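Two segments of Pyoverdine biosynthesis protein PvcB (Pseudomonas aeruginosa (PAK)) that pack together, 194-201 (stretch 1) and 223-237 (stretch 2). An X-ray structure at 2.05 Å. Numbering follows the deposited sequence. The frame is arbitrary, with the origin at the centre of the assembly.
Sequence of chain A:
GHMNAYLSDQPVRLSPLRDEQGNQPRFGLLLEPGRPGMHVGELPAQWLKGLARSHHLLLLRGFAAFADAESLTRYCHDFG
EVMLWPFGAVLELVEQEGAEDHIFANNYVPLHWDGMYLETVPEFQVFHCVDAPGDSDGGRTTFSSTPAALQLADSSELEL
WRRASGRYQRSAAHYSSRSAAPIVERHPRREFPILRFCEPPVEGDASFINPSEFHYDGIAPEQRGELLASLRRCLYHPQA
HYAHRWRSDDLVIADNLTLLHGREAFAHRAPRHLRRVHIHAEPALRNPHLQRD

Stretch 1 (194-201) ILRFCEPP
Stretch 2 (223-237) QRGELLASLRRCLYH

The carboxylate of Glu 199 divides its two oxygens between Arg 232, in the helix, and Tyr 236, the residue just after it: OE2 accepts a hydrogen bond from Arg 232 NE at 2.7 Å (159°), part of a salt bridge, while OE1 accepts one from Tyr 236 OH, also at 2.7 Å. The side chain is extended (chi1 and chi2 t), with chi3 at 9°. Arg 232 (chi1 m, chi2 and chi3 t, chi4 151°) also donates a weak bond from NH2 to Pro 200 O at 2.8 Å, and both acceptors lie at the edge of its guanidinium, near the plane.

Residues 194-195 end a strand, and the chain runs on extended (phi -146 to -76°, psi 113 to 146° over 196-200). Over 195-199, alternation directs Leu 195, Phe 197 and Glu 199 toward the helix that ends at Leu 235, leaving Arg 196 and Cys 198 out of reach. CA atoms pair Phe 197 with Leu 231 at 8.6 Å and Glu 199 with Leu 228 at 8.0 Å, so the numbering rises along one segment as it falls along the other.

Phe 197 (chi1 t, chi2 52°) receives Leu 231 CD1 over one face, 3.9 Å from the ring centroid, a CH-pi contact. Leu 228 CD2 lies at the edge, 3.8 Å from Phe 197 CZ, and Leu 235 CD1 is 3.7 Å from Phe 197 CD2. Leu 195 CD1 touches Leu 231 CD2 and Leu 235 CD2, each at 4.0 Å; these leucines are all m,t.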

# COMPACT_ATOMS: atom_id res chain seq x y z
N ILE A 194 17.37 -11.60 -12.32
CA ILE A 194 18.26 -10.48 -12.06
C ILE A 194 19.69 -10.91 -12.39
O ILE A 194 19.94 -12.07 -12.70
CB ILE A 194 18.23 -10.08 -10.57
CG1 ILE A 194 18.58 -11.30 -9.70
CG2 ILE A 194 16.84 -9.47 -10.17
CD1 ILE A 194 18.90 -10.94 -8.22
N LEU A 195 20.62 -9.97 -12.31
CA LEU A 195 22.04 -10.30 -12.37
C LEU A 195 22.67 -10.03 -11.01
O LEU A 195 22.32 -9.06 -10.33
CB LEU A 195 22.75 -9.46 -13.44
CG LEU A 195 22.22 -9.53 -14.88
CD1 LEU A 195 22.97 -8.54 -15.76
CD2 LEU A 195 22.37 -10.95 -15.44
N ARG A 196 23.60 -10.90 -10.62
CA ARG A 196 24.49 -10.60 -9.49
C ARG A 196 25.91 -10.66 -10.05
O ARG A 196 26.38 -11.72 -10.45
CB ARG A 196 24.32 -11.61 -8.35
CG ARG A 196 22.96 -11.56 -7.66
CD ARG A 196 22.74 -10.28 -6.85
NE ARG A 196 22.31 -9.14 -7.67
CZ ARG A 196 21.95 -7.95 -7.19
NH1 ARG A 196 21.97 -7.73 -5.88
NH2 ARG A 196 21.56 -6.99 -8.01
N PHE A 197 26.58 -9.52 -10.10
CA PHE A 197 27.87 -9.40 -10.74
C PHE A 197 28.67 -8.38 -9.96
O PHE A 197 28.17 -7.30 -9.66
CB PHE A 197 27.67 -8.93 -12.18
CG PHE A 197 28.95 -8.61 -12.94
CD1 PHE A 197 29.99 -9.52 -13.00
CD2 PHE A 197 29.07 -7.42 -13.65
CE1 PHE A 197 31.15 -9.24 -13.72
CE2 PHE A 197 30.21 -7.13 -14.38
CZ PHE A 197 31.25 -8.04 -14.41
N CYS A 198 29.89 -8.74 -9.57
CA CYS A 198 30.81 -7.76 -9.00
C CYS A 198 31.87 -7.50 -10.07
O CYS A 198 32.60 -8.40 -10.47
CB CYS A 198 31.45 -8.27 -7.71
SG CYS A 198 32.55 -7.05 -6.88
N GLU A 199 31.90 -6.26 -10.57
CA GLU A 199 32.71 -5.93 -11.72
C GLU A 199 34.17 -5.69 -11.31
O GLU A 199 34.43 -5.09 -10.27
CB GLU A 199 32.14 -4.67 -12.39
CG GLU A 199 32.89 -4.23 -13.63
CD GLU A 199 32.48 -2.85 -14.10
OE1 GLU A 199 31.73 -2.16 -13.37
OE2 GLU A 199 32.92 -2.46 -15.21
N PRO A 200 35.13 -6.17 -12.13
CA PRO A 200 36.55 -5.87 -11.87
C PRO A 200 36.90 -4.44 -12.27
O PRO A 200 36.35 -3.93 -13.24
CB PRO A 200 37.30 -6.85 -12.78
CG PRO A 200 36.28 -7.86 -13.21
CD PRO A 200 34.97 -7.15 -13.21
N PRO A 201 37.82 -3.79 -11.53
CA PRO A 201 38.31 -2.44 -11.83
C PRO A 201 39.23 -2.39 -13.06
O PRO A 201 39.31 -3.37 -13.80
CB PRO A 201 39.11 -2.07 -10.58
CG PRO A 201 39.52 -3.38 -10.01
CD PRO A 201 38.40 -4.32 -10.28
N GLN A 223 36.86 -17.17 -22.73
CA GLN A 223 35.58 -16.47 -22.79
C GLN A 223 35.41 -15.40 -21.71
O GLN A 223 34.43 -14.65 -21.74
CB GLN A 223 34.42 -17.46 -22.74
CG GLN A 223 34.17 -18.16 -24.05
CD GLN A 223 33.20 -19.30 -23.90
OE1 GLN A 223 33.25 -20.04 -22.92
NE2 GLN A 223 32.30 -19.44 -24.86
N ARG A 224 36.35 -15.33 -20.77
CA ARG A 224 36.31 -14.31 -19.73
C ARG A 224 36.17 -12.91 -20.32
O ARG A 224 35.33 -12.12 -19.89
CB ARG A 224 37.57 -14.36 -18.86
CG ARG A 224 37.69 -13.18 -17.90
CD ARG A 224 39.10 -13.05 -17.34
NE ARG A 224 39.21 -11.95 -16.38
CZ ARG A 224 38.98 -12.07 -15.08
NH1 ARG A 224 38.63 -13.25 -14.57
NH2 ARG A 224 39.10 -11.02 -14.28
N GLY A 225 37.00 -12.61 -21.30
CA GLY A 225 37.00 -11.30 -21.93
C GLY A 225 35.64 -10.92 -22.49
O GLY A 225 35.23 -9.77 -22.41
N GLU A 226 34.94 -11.90 -23.06
CA GLU A 226 33.66 -11.63 -23.69
C GLU A 226 32.52 -11.52 -22.67
O GLU A 226 31.56 -10.79 -22.88
CB GLU A 226 33.33 -12.70 -24.73
CG GLU A 226 32.04 -12.41 -25.50
CD GLU A 226 31.97 -10.97 -26.01
OE1 GLU A 226 33.01 -10.42 -26.42
OE2 GLU A 226 30.86 -10.39 -25.99
N LEU A 227 32.63 -12.27 -21.58
CA LEU A 227 31.67 -12.17 -20.50
C LEU A 227 31.68 -10.74 -19.99
O LEU A 227 30.64 -10.08 -19.94
CB LEU A 227 32.03 -13.14 -19.37
CG LEU A 227 31.15 -13.07 -18.11
CD1 LEU A 227 29.71 -13.47 -18.44
CD2 LEU A 227 31.72 -13.94 -17.00
N LEU A 228 32.87 -10.26 -19.64
CA LEU A 228 33.02 -8.92 -19.08
C LEU A 228 32.56 -7.83 -20.03
O LEU A 228 31.91 -6.87 -19.61
CB LEU A 228 34.46 -8.66 -18.64
CG LEU A 228 35.02 -9.56 -17.53
CD1 LEU A 228 36.37 -9.01 -17.06
CD2 LEU A 228 34.04 -9.67 -16.37
N ALA A 229 32.91 -7.96 -21.30
CA ALA A 229 32.58 -6.95 -22.29
C ALA A 229 31.06 -6.84 -22.48
O ALA A 229 30.53 -5.74 -22.60
CB ALA A 229 33.25 -7.25 -23.62
N SER A 230 30.40 -7.98 -22.52
CA SER A 230 28.98 -8.04 -22.81
C SER A 230 28.18 -7.59 -21.59
O SER A 230 27.21 -6.87 -21.73
CB SER A 230 28.58 -9.45 -23.22
OG SER A 230 28.82 -10.37 -22.17
N LEU A 231 28.61 -8.01 -20.41
CA LEU A 231 27.98 -7.55 -19.18
C LEU A 231 28.09 -6.04 -19.07
O LEU A 231 27.10 -5.35 -18.80
CB LEU A 231 28.59 -8.25 -17.96
CG LEU A 231 28.03 -9.65 -17.71
CD1 LEU A 231 28.92 -10.44 -16.74
CD2 LEU A 231 26.59 -9.58 -17.21
N ARG A 232 29.29 -5.51 -19.35
CA ARG A 232 29.50 -4.06 -19.28
C ARG A 232 28.67 -3.31 -20.33
O ARG A 232 28.13 -2.24 -20.04
CB ARG A 232 30.98 -3.70 -19.43
CG ARG A 232 31.80 -3.90 -18.16
CD ARG A 232 33.32 -3.82 -18.44
NE ARG A 232 34.10 -3.92 -17.20
CZ ARG A 232 35.33 -4.43 -17.12
NH1 ARG A 232 35.95 -4.88 -18.21
NH2 ARG A 232 35.95 -4.48 -15.95
N ARG A 233 28.58 -3.86 -21.54
CA ARG A 233 27.82 -3.20 -22.59
C ARG A 233 26.36 -3.02 -22.16
O ARG A 233 25.74 -2.00 -22.42
CB ARG A 233 27.84 -4.03 -23.88
CG ARG A 233 27.10 -3.38 -25.04
CD ARG A 233 26.98 -4.30 -26.26
NE ARG A 233 26.07 -5.43 -26.05
CZ ARG A 233 24.75 -5.36 -26.22
NH1 ARG A 233 24.18 -4.22 -26.59
NH2 ARG A 233 24.00 -6.44 -26.02
N CYS A 234 25.82 -4.03 -21.50
CA CYS A 234 24.40 -4.03 -21.16
C CYS A 234 24.11 -3.27 -19.86
O CYS A 234 23.13 -2.54 -19.77
CB CYS A 234 23.86 -5.46 -21.10
SG CYS A 234 23.82 -6.29 -22.73
N LEU A 235 24.98 -3.43 -18.87
CA LEU A 235 24.81 -2.74 -17.60
C LEU A 235 25.06 -1.25 -17.71
O LEU A 235 24.43 -0.47 -16.99
CB LEU A 235 25.70 -3.37 -16.52
CG LEU A 235 25.30 -4.78 -16.08
CD1 LEU A 235 26.46 -5.44 -15.32
CD2 LEU A 235 24.01 -4.72 -15.22
N TYR A 236 25.96 -0.83 -18.60
CA TYR A 236 26.23 0.60 -18.75
C TYR A 236 25.44 1.26 -19.88
O TYR A 236 25.59 2.45 -20.14
CB TYR A 236 27.74 0.88 -18.91
CG TYR A 236 28.54 0.70 -17.64
CD1 TYR A 236 28.65 1.73 -16.71
CD2 TYR A 236 29.18 -0.50 -17.36
CE1 TYR A 236 29.39 1.58 -15.53
CE2 TYR A 236 29.91 -0.67 -16.20
CZ TYR A 236 30.02 0.37 -15.29
OH TYR A 236 30.76 0.19 -14.14
N HIS A 237 24.61 0.47 -20.54
CA HIS A 237 23.73 0.98 -21.59
C HIS A 237 22.74 2.02 -21.02
O HIS A 237 22.26 1.88 -19.89
CB HIS A 237 22.99 -0.20 -22.21
CG HIS A 237 22.25 0.13 -23.47
ND1 HIS A 237 21.11 0.91 -23.48
CD2 HIS A 237 22.48 -0.23 -24.75
CE1 HIS A 237 20.67 1.02 -24.72
NE2 HIS A 237 21.48 0.35 -25.52